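Local coordinates for magnetosome membrane protein MamB, putative Co/Zn/Cd cation transporter. Cation diffusion facilitator family (Desulfamplus magnetovallimortis, PDB 6QFJ) that probably moves divalent cations across the magnetosome membrane as a cation diffusion facilitator, the chain here being its cytosolic C-terminal domain, at residues I20-I26 against E38-P44; Y6-I10 against I63-R69. One frame throughout, in Å; residues are numbered along the deposited sequence. Where two conformers were deposited one is given.

Contact 1: residues I20-I26 against E38-P44; sequences ISDVKDI and EIDLYVP
Tyr-42 and Asp-40 each offer one backbone carbonyl to two consecutive amides of 20-26, and so the antiparallel hairpin formed by 20-26 and 38-44 carries two classic beta bulges in a row. At the first, Ser-21 N binds Tyr-42 O at 2.9 Å while Asp-22 N makes only a weak bond to the same oxygen. At the second, Lys-24 N and Asp-25 N both reach Asp-40 O from one face of its carbonyl plane, Lys-24 N at 2.8 Å. The extra residue in each bulge turns the strand locally, and in the second Lys-24 is directed toward the partner strand. Asp-40 N returns a nearly straight bond to Asp-25 O (167° at the hydrogen) within the same bulge, and the regular Ile-26/Ile-39 pair follows.

The two faces of the hairpin differ sharply. On the packed one, Ile-20 CD1 meets Leu-41 CD1 at 3.8 Å, the two side chains meeting at a slant, and Ile-26 CG2 rests 3.9 Å from Ile-39 CD1, the pair running alongside each other. Helices 2-15 and 49-66 cover this row, with Leu-14 against Val-23 and Val-59 against Leu-41. The other face is more polar, and Asp-22 and Lys-24 form its solvent side. Asp-40 is buried there, its carboxylate held by a salt bridge to Arg-76 of strand 71-79, which pairs with 38-43 on its far side, as expected in the alpha-beta C-terminal domain of this transporter family. Lys-24, with CG anti to its own N (chi1 178°), runs across the Tyr-42 ring at about a right angle. Its CB lies off-centre, 4.2 Å from the ring centroid in a CH-pi contact, whereas Asp-22 CB touches the ring's edge, 3.8 Å from Tyr-42 CD2.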
ATOM      1  N   ILE A  20      -7.609  -6.414   0.692  1.00 30.90           N
ATOM      2  CA  ILE A  20      -6.254  -6.721   0.277  1.00 31.05           C
ATOM      3  C   ILE A  20      -5.957  -8.127   0.691  1.00 32.12           C
ATOM      4  O   ILE A  20      -6.091  -8.465   1.869  1.00 31.54           O
ATOM      5  CB  ILE A  20      -5.257  -5.737   0.945  1.00 31.20           C
ATOM      6  CG1 ILE A  20      -5.466  -4.372   0.292  1.00 33.55           C
ATOM      7  CG2 ILE A  20      -3.812  -6.165   0.825  1.00 29.65           C
ATOM      8  CD1 ILE A  20      -4.852  -3.250   1.104  1.00 34.55           C
ATOM      9  N   SER A  21      -5.533  -8.976  -0.261  1.00 27.32           N
ATOM     10  CA  SER A  21      -5.194 -10.388   0.096  1.00 29.58           C
ATOM     11  C   SER A  21      -3.872 -10.476   0.837  1.00 30.35           C
ATOM     12  O   SER A  21      -3.708 -11.211   1.765  1.00 32.01           O
ATOM     13  CB  SER A  21      -5.136 -11.258  -1.187  1.00 29.24           C
ATOM     14  OG  SER A  21      -6.299 -10.983  -1.976  1.00 30.22           O
ATOM     15  N   ASP A  22      -2.911  -9.694   0.438  1.00 34.80           N
ATOM     16  CA  ASP A  22      -1.560  -9.726   1.067  1.00 34.40           C
ATOM     17  C   ASP A  22      -0.745  -8.543   0.554  1.00 30.85           C
ATOM     18  O   ASP A  22      -1.067  -7.957  -0.489  1.00 31.18           O
ATOM     19  CB  ASP A  22      -0.788 -11.010   0.628  1.00 39.26           C
ATOM     20  CG  ASP A  22      -1.012 -12.169   1.569  1.00 46.61           C
ATOM     21  OD1 ASP A  22      -0.928 -11.999   2.790  1.00 54.46           O
ATOM     22  OD2 ASP A  22      -1.308 -13.291   1.102  1.00 60.81           O
ATOM     23  N   VAL A  23       0.295  -8.214   1.285  1.00 31.62           N
ATOM     24  CA  VAL A  23       1.258  -7.201   0.903  1.00 32.91           C
ATOM     25  C   VAL A  23       2.334  -7.908   0.118  1.00 34.59           C
ATOM     26  O   VAL A  23       2.920  -8.858   0.607  1.00 36.67           O
ATOM     27  CB  VAL A  23       1.893  -6.526   2.126  1.00 34.47           C
ATOM     28  CG1 VAL A  23       2.944  -5.505   1.684  1.00 37.79           C
ATOM     29  CG2 VAL A  23       0.812  -5.842   2.893  1.00 37.75           C
ATOM     30  N   LYS A  24       2.587  -7.457  -1.095  1.00 32.77           N
ATOM     31  CA  LYS A  24       3.671  -8.012  -1.878  1.00 35.26           C
ATOM     32  C   LYS A  24       4.988  -7.304  -1.585  1.00 36.95           C
ATOM     33  O   LYS A  24       6.016  -7.938  -1.459  1.00 38.92           O
ATOM     34  CB  LYS A  24       3.371  -7.866  -3.350  1.00 34.98           C
ATOM     35  CG  LYS A  24       4.461  -8.374  -4.286  1.00 36.33           C
ATOM     36  CD  LYS A  24       3.761  -8.476  -5.602  1.00 37.32           C
ATOM     37  CE  LYS A  24       4.578  -8.125  -6.809  1.00 41.30           C
ATOM     38  NZ  LYS A  24       5.159  -9.267  -7.318  1.00 42.39           N
ATOM     39  N   ASP A  25       4.952  -5.993  -1.480  1.00 37.38           N
ATOM     40  CA  ASP A  25       6.151  -5.217  -1.178  1.00 39.45           C
ATOM     41  C   ASP A  25       5.819  -3.801  -0.824  1.00 35.51           C
ATOM     42  O   ASP A  25       4.841  -3.224  -1.316  1.00 33.29           O
ATOM     43  CB  ASP A  25       7.075  -5.189  -2.369  1.00 44.64           C
ATOM     44  CG  ASP A  25       8.532  -4.958  -1.990  1.00 52.94           C
ATOM     45  OD1 ASP A  25       8.978  -5.198  -0.825  1.00 60.18           O
ATOM     46  OD2 ASP A  25       9.249  -4.491  -2.900  1.00 66.07           O
ATOM     47  N   ILE A  26       6.606  -3.244   0.075  1.00 37.12           N
ATOM     48  CA  ILE A  26       6.509  -1.816   0.466  1.00 38.08           C
ATOM     49  C   ILE A  26       7.887  -1.223   0.354  1.00 41.16           C
ATOM     50  O   ILE A  26       8.830  -1.696   0.990  1.00 40.63           O
ATOM     51  CB  ILE A  26       6.035  -1.626   1.887  1.00 40.68           C
ATOM     52  CG1 ILE A  26       4.645  -2.233   2.070  1.00 46.10           C
ATOM     53  CG2 ILE A  26       5.961  -0.126   2.225  1.00 42.62           C
ATOM     54  CD1 ILE A  26       4.051  -2.117   3.456  1.00 45.94           C
ATOM     55  N   GLU A  38       6.167   3.227  -2.601  1.00 36.25           N
ATOM     56  CA  GLU A  38       5.722   2.290  -3.639  1.00 35.55           C
ATOM     57  C   GLU A  38       5.177   1.099  -2.949  1.00 32.11           C
ATOM     58  O   GLU A  38       5.903   0.406  -2.188  1.00 34.84           O
ATOM     59  CB  GLU A  38       6.875   1.889  -4.563  1.00 41.59           C
ATOM     60  CG  GLU A  38       7.326   3.070  -5.427  1.00 48.28           C
ATOM     61  CD  GLU A  38       8.618   2.832  -6.170  1.00 55.82           C
ATOM     62  OE1 GLU A  38       9.508   2.142  -5.663  1.00 61.87           O
ATOM     63  OE2 GLU A  38       8.743   3.379  -7.257  1.00 64.83           O
ATOM     64  N   ILE A  39       3.896   0.863  -3.153  1.00 29.09           N
ATOM     65  CA  ILE A  39       3.204  -0.205  -2.476  1.00 32.81           C
ATOM     66  C   ILE A  39       2.661  -1.201  -3.509  1.00 30.69           C
ATOM     67  O   ILE A  39       1.829  -0.826  -4.397  1.00 28.07           O
ATOM     68  CB  ILE A  39       2.054   0.340  -1.634  1.00 33.92           C
ATOM     69  CG1 ILE A  39       2.546   1.502  -0.782  1.00 39.97           C
ATOM     70  CG2 ILE A  39       1.427  -0.779  -0.810  1.00 33.46           C
ATOM     71  CD1 ILE A  39       2.678   1.299   0.685  1.00 41.26           C
ATOM     72  N   ASP A  40       3.118  -2.455  -3.397  1.00 29.21           N
ATOM     73  CA  ASP A  40       2.612  -3.551  -4.212  1.00 30.21           C
ATOM     74  C   ASP A  40       1.757  -4.478  -3.386  1.00 28.50           C
ATOM     75  O   ASP A  40       2.199  -4.954  -2.344  1.00 28.70           O
ATOM     76  CB  ASP A  40       3.798  -4.305  -4.854  1.00 33.42           C
ATOM     77  CG  ASP A  40       4.571  -3.440  -5.830  1.00 38.95           C
ATOM     78  OD1 ASP A  40       4.068  -2.329  -6.206  1.00 44.67           O
ATOM     79  OD2 ASP A  40       5.709  -3.791  -6.170  1.00 53.51           O
ATOM     80  N   LEU A  41       0.553  -4.763  -3.866  1.00 25.03           N
ATOM     81  CA  LEU A  41      -0.416  -5.621  -3.167  1.00 24.90           C
ATOM     82  C   LEU A  41      -0.974  -6.709  -4.004  1.00 24.75           C
ATOM     83  O   LEU A  41      -1.107  -6.565  -5.211  1.00 28.31           O
ATOM     84  CB  LEU A  41      -1.610  -4.804  -2.736  1.00 27.29           C
ATOM     85  CG  LEU A  41      -1.239  -3.528  -1.946  1.00 27.00           C
ATOM     86  CD1 LEU A  41      -2.427  -2.700  -1.754  1.00 26.54           C
ATOM     87  CD2 LEU A  41      -0.627  -3.894  -0.634  1.00 26.03           C
ATOM     88  N   TYR A  42      -1.296  -7.836  -3.352  1.00 24.44           N
ATOM     89  CA  TYR A  42      -2.061  -8.901  -3.945  1.00 23.71           C
ATOM     90  C   TYR A  42      -3.483  -8.677  -3.648  1.00 23.85           C
ATOM     91  O   TYR A  42      -3.858  -8.347  -2.544  1.00 25.23           O
ATOM     92  CB  TYR A  42      -1.642 -10.307  -3.343  1.00 25.59           C
ATOM     93  CG  TYR A  42      -0.288 -10.780  -3.770  1.00 25.90           C
ATOM     94  CD1 TYR A  42      -0.041 -11.040  -5.088  1.00 28.72           C
ATOM     95  CD2 TYR A  42       0.778 -10.895  -2.886  1.00 29.16           C
ATOM     96  CE1 TYR A  42       1.192 -11.429  -5.509  1.00 29.61           C
ATOM     97  CE2 TYR A  42       2.035 -11.307  -3.283  1.00 28.79           C
ATOM     98  CZ  TYR A  42       2.221 -11.577  -4.608  1.00 31.12           C
ATOM     99  OH  TYR A  42       3.431 -11.997  -5.075  1.00 33.25           O
ATOM    100  N   VAL A  43      -4.318  -8.872  -4.644  1.00 27.05           N
ATOM    101  CA  VAL A  43      -5.767  -8.756  -4.488  1.00 26.53           C
ATOM    102  C   VAL A  43      -6.407  -9.923  -5.235  1.00 27.64           C
ATOM    103  O   VAL A  43      -5.738 -10.593  -6.044  1.00 31.75           O
ATOM    104  CB  VAL A  43      -6.277  -7.472  -5.105  1.00 24.73           C
ATOM    105  CG1 VAL A  43      -5.644  -6.287  -4.386  1.00 28.54           C
ATOM    106  CG2 VAL A  43      -5.904  -7.416  -6.580  1.00 26.50           C
ATOM    107  N   PRO A  44      -7.720 -10.116  -5.058  1.00 27.82           N
ATOM    108  CA  PRO A  44      -8.376 -11.275  -5.672  1.00 29.67           C
ATOM    109  C   PRO A  44      -8.294 -11.111  -7.146  1.00 30.86           C
ATOM    110  O   PRO A  44      -8.468  -9.979  -7.656  1.00 29.92           O
ATOM    111  CB  PRO A  44      -9.820 -11.203  -5.160  1.00 28.28           C
ATOM    112  CG  PRO A  44      -9.697 -10.517  -3.832  1.00 30.55           C
ATOM    113  CD  PRO A  44      -8.522  -9.516  -4.000  1.00 28.94           C
TER

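Contact 2: residues Y6-I10 against I63-R69; sequences YIEAI and IKEIVDR
Tyr-6 opens this contact between helix 2-15 and the end of helix 49-66 with the loop after it, where Val-67 is the first residue to leave helical geometry. Val-67 CG1 sits over one face of the phenol ring in a CH-pi contact, 4.2 Å from the centroid and offset toward the rim, and CG2 of the same valine lies 3.9 Å from Tyr-6 CD1. With CG beside the backbone N (chi1 -73°), the ring swings toward the end of helix 49-66, which brings its hydroxyl to Asp-68. In one of two modelled positions of that aspartate, OD1 lies at the ring edge and accepts a bond from Tyr-6 OH, doubtful as a permanent hold. One turn on, Ala-9 CB touches both CG2 and CD1 of Ile-66, each at 4.1 Å. Ile-10 then brings CD1 to 3.8 Å from Ile-63 CG1, the one side chain angled against the other, while Ile-66 CD1 lies near Ile-10 CG1. Beneath this apolar seam of isoleucines and Val-67 lies strand 34-43, whose Phe-37 touches Ile-10, Ile-63 and Val-67, while Val-73 of strand 71-79 borders Ile-63.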
ATOM      1  N   TYR A   6       7.303   3.975   9.999  1.00 47.88           N
ATOM      2  CA  TYR A   6       6.183   4.168   9.143  1.00 48.30           C
ATOM      3  C   TYR A   6       5.809   2.901   8.349  1.00 49.57           C
ATOM      4  O   TYR A   6       4.632   2.535   8.267  1.00 48.72           O
ATOM      5  CB  TYR A   6       6.474   5.289   8.150  1.00 46.67           C
ATOM      6  CG  TYR A   6       6.476   6.708   8.728  1.00 47.04           C
ATOM      7  CD1 TYR A   6       5.380   7.195   9.490  1.00 48.50           C
ATOM      8  CD2 TYR A   6       7.511   7.580   8.441  1.00 45.98           C
ATOM      9  CE1 TYR A   6       5.328   8.486   9.951  1.00 48.45           C
ATOM     10  CE2 TYR A   6       7.498   8.876   8.910  1.00 49.16           C
ATOM     11  CZ  TYR A   6       6.409   9.339   9.675  1.00 53.98           C
ATOM     12  OH  TYR A   6       6.413  10.635  10.176  1.00 60.01           O
ATOM     13  N   ILE A   7       6.814   2.263   7.747  1.00 48.89           N
ATOM     14  CA  ILE A   7       6.618   1.036   6.994  1.00 47.69           C
ATOM     15  C   ILE A   7       5.930  -0.063   7.841  1.00 46.24           C
ATOM     16  O   ILE A   7       4.977  -0.704   7.377  1.00 42.01           O
ATOM     17  CB  ILE A   7       7.931   0.532   6.398  1.00 47.17           C
ATOM     18  CG1 ILE A   7       8.316   1.437   5.224  1.00 48.71           C
ATOM     19  CG2 ILE A   7       7.813  -0.929   5.929  1.00 47.39           C
ATOM     20  CD1 ILE A   7       9.679   1.095   4.598  1.00 53.17           C
ATOM     21  N   GLU A   8       6.386  -0.223   9.071  1.00 46.05           N
ATOM     22  CA  GLU A   8       5.829  -1.195   9.968  1.00 43.75           C
ATOM     23  C   GLU A   8       4.369  -0.923  10.307  1.00 40.44           C
ATOM     24  O   GLU A   8       3.557  -1.844  10.331  1.00 34.51           O
ATOM     25  CB  GLU A   8       6.624  -1.209  11.255  1.00 49.99           C
ATOM     26  CG  GLU A   8       6.018  -2.117  12.279  1.00 56.02           C
ATOM     27  CD  GLU A   8       6.724  -2.182  13.642  1.00 64.17           C
ATOM     28  OE1 GLU A   8       6.300  -3.024  14.450  1.00 69.25           O
ATOM     29  OE2 GLU A   8       7.671  -1.422  13.921  1.00 72.82           O
ATOM     30  N   ALA A   9       4.011   0.352  10.543  1.00 38.51           N
ATOM     31  CA  ALA A   9       2.664   0.647  10.857  1.00 38.98           C
ATOM     32  C   ALA A   9       1.780   0.461   9.586  1.00 34.32           C
ATOM     33  O   ALA A   9       0.655  -0.015   9.653  1.00 32.17           O
ATOM     34  CB  ALA A   9       2.558   2.067  11.428  1.00 40.94           C
ATOM     35  N   ILE A  10       2.266   0.939   8.457  1.00 35.60           N
ATOM     36  CA  ILE A  10       1.573   0.740   7.180  1.00 33.10           C
ATOM     37  C   ILE A  10       1.303  -0.757   6.915  1.00 32.80           C
ATOM     38  O   ILE A  10       0.175  -1.151   6.692  1.00 30.54           O
ATOM     39  CB  ILE A  10       2.320   1.399   5.995  1.00 34.39           C
ATOM     40  CG1 ILE A  10       2.307   2.893   6.122  1.00 35.72           C
ATOM     41  CG2 ILE A  10       1.649   1.049   4.662  1.00 34.12           C
ATOM     42  CD1 ILE A  10       3.301   3.588   5.213  1.00 37.08           C
ATOM     43  N   ILE A  63      -1.835   5.691   4.071  1.00 26.10           N
ATOM     44  CA  ILE A  63      -0.528   6.321   4.156  1.00 27.00           C
ATOM     45  C   ILE A  63      -0.597   7.756   4.596  1.00 29.21           C
ATOM     46  O   ILE A  63       0.146   8.181   5.519  1.00 33.71           O
ATOM     47  CB  ILE A  63       0.245   6.147   2.862  1.00 28.70           C
ATOM     48  CG1 ILE A  63       0.565   4.690   2.743  1.00 33.84           C
ATOM     49  CG2 ILE A  63       1.549   6.986   2.908  1.00 30.98           C
ATOM     50  CD1 ILE A  63       1.155   4.327   1.441  1.00 38.81           C
ATOM     51  N   LYS A  64      -1.485   8.534   3.977  1.00 30.14           N
ATOM     52  CA  LYS A  64      -1.633   9.924   4.359  1.00 32.20           C
ATOM     53  C   LYS A  64      -1.992  10.091   5.844  1.00 30.44           C
ATOM     54  O   LYS A  64      -1.580  11.049   6.488  1.00 32.62           O
ATOM     55  CB  LYS A  64      -2.758  10.565   3.546  1.00 34.16           C
ATOM     56  CG  LYS A  64      -2.555  10.543   2.072  1.00 35.48           C
ATOM     57  CD  LYS A  64      -1.262  11.179   1.717  1.00 39.39           C
ATOM     58  CE  LYS A  64      -1.261  11.494   0.238  1.00 42.66           C
ATOM     59  NZ  LYS A  64       0.100  11.919  -0.179  1.00 43.31           N
ATOM     60  N   GLU A  65      -2.776   9.177   6.383  1.00 28.01           N
ATOM     61  CA  GLU A  65      -3.097   9.264   7.765  1.00 30.18           C
ATOM     62  C   GLU A  65      -1.920   8.919   8.652  1.00 30.20           C
ATOM     63  O   GLU A  65      -1.702   9.554   9.680  1.00 34.97           O
ATOM     64  CB  GLU A  65      -4.290   8.379   8.157  1.00 29.12           C
ATOM     65  CG  GLU A  65      -4.632   8.512   9.650  1.00 30.56           C
ATOM     66  CD  GLU A  65      -5.900   7.730  10.044  1.00 35.44           C
ATOM     67  OE1 GLU A  65      -6.737   7.460   9.171  1.00 33.44           O
ATOM     68  OE2 GLU A  65      -6.090   7.414  11.258  1.00 33.34           O
ATOM     69  N   ILE A  66      -1.174   7.895   8.305  1.00 30.73           N
ATOM     70  CA  ILE A  66      -0.046   7.468   9.174  1.00 32.52           C
ATOM     71  C   ILE A  66       1.166   8.364   9.118  1.00 32.37           C
ATOM     72  O   ILE A  66       1.789   8.629  10.134  1.00 38.15           O
ATOM     73  CB  ILE A  66       0.339   6.029   8.824  1.00 35.51           C
ATOM     74  CG1 ILE A  66      -0.819   5.158   9.199  1.00 37.92           C
ATOM     75  CG2 ILE A  66       1.618   5.593   9.543  1.00 38.20           C
ATOM     76  CD1 ILE A  66      -0.506   3.710   9.281  1.00 43.26           C
ATOM     77  N   VAL A  67       1.530   8.817   7.937  1.00 32.77           N
ATOM     78  CA  VAL A  67       2.702   9.657   7.743  1.00 34.00           C
ATOM     79  C   VAL A  67       2.333  11.134   7.850  1.00 38.17           C
ATOM     80  O   VAL A  67       1.570  11.653   7.036  1.00 40.38           O
ATOM     81  CB  VAL A  67       3.280   9.340   6.328  1.00 35.20           C
ATOM     82  CG1 VAL A  67       4.529  10.095   6.085  1.00 40.28           C
ATOM     83  CG2 VAL A  67       3.529   7.855   6.143  1.00 35.76           C
ATOM     84  N   ASP A  68       2.947  11.822   8.795  1.00 46.50           N
ATOM     85  CA  ASP A  68       2.642  13.216   9.070  0.50 53.53           C
ATOM     86  C   ASP A  68       3.134  14.126   7.924  1.00 54.88           C
ATOM     87  O   ASP A  68       2.433  15.044   7.463  1.00 59.98           O
ATOM     88  CB  ASP A  68       3.346  13.650  10.362  0.50 56.41           C
ATOM     89  CG  ASP A  68       3.459  12.511  11.405  0.50 58.25           C
ATOM     90  OD1 ASP A  68       4.191  11.518  11.136  0.50 56.63           O
ATOM     91  OD2 ASP A  68       2.825  12.610  12.484  0.50 54.92           O
ATOM     92  N   ARG A  69       4.326  13.831   7.448  1.00 54.03           N
ATOM     93  CA  ARG A  69       4.955  14.616   6.390  1.00 50.77           C
ATOM     94  C   ARG A  69       4.359  14.381   5.013  1.00 43.02           C
ATOM     95  O   ARG A  69       3.611  13.417   4.769  1.00 38.84           O
ATOM     96  CB  ARG A  69       6.432  14.240   6.293  1.00 58.06           C
ATOM     97  CG  ARG A  69       6.847  13.270   7.392  1.00 62.09           C
ATOM     98  CD  ARG A  69       8.375  13.146   7.557  1.00 66.49           C
ATOM     99  NE  ARG A  69       9.109  13.509   6.370  1.00 69.40           N
ATOM    100  CZ  ARG A  69      10.361  13.155   6.163  1.00 76.53           C
ATOM    101  NH1 ARG A  69      10.946  13.517   5.031  1.00 84.25           N
ATOM    102  NH2 ARG A  69      11.014  12.421   7.052  1.00 75.90           N
TER

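From the N terminus, helix 2-15 supplies the first half of contact 2 and leads through the turn at Ile-20 into strand 22-31, where contact 1 lies. The chain turns back through strand 34-43, closing the hairpin after a short excursion, then enters helix 49-66 and closes contact 2 at 63-69. Contact 1 is therefore nested inside the much longer loop of contact 2, a local pairing within a closure that brings both helices together on one face of the sheet. The two meet directly: Ile-39 CD1 packs 3.5 Å from Ile-63 CD1 and also touches Ile-10 CG2, while Ile-26 reaches Ile-7 and Ile-10. Helix pair and hairpin thereby share one hydrophobic interior.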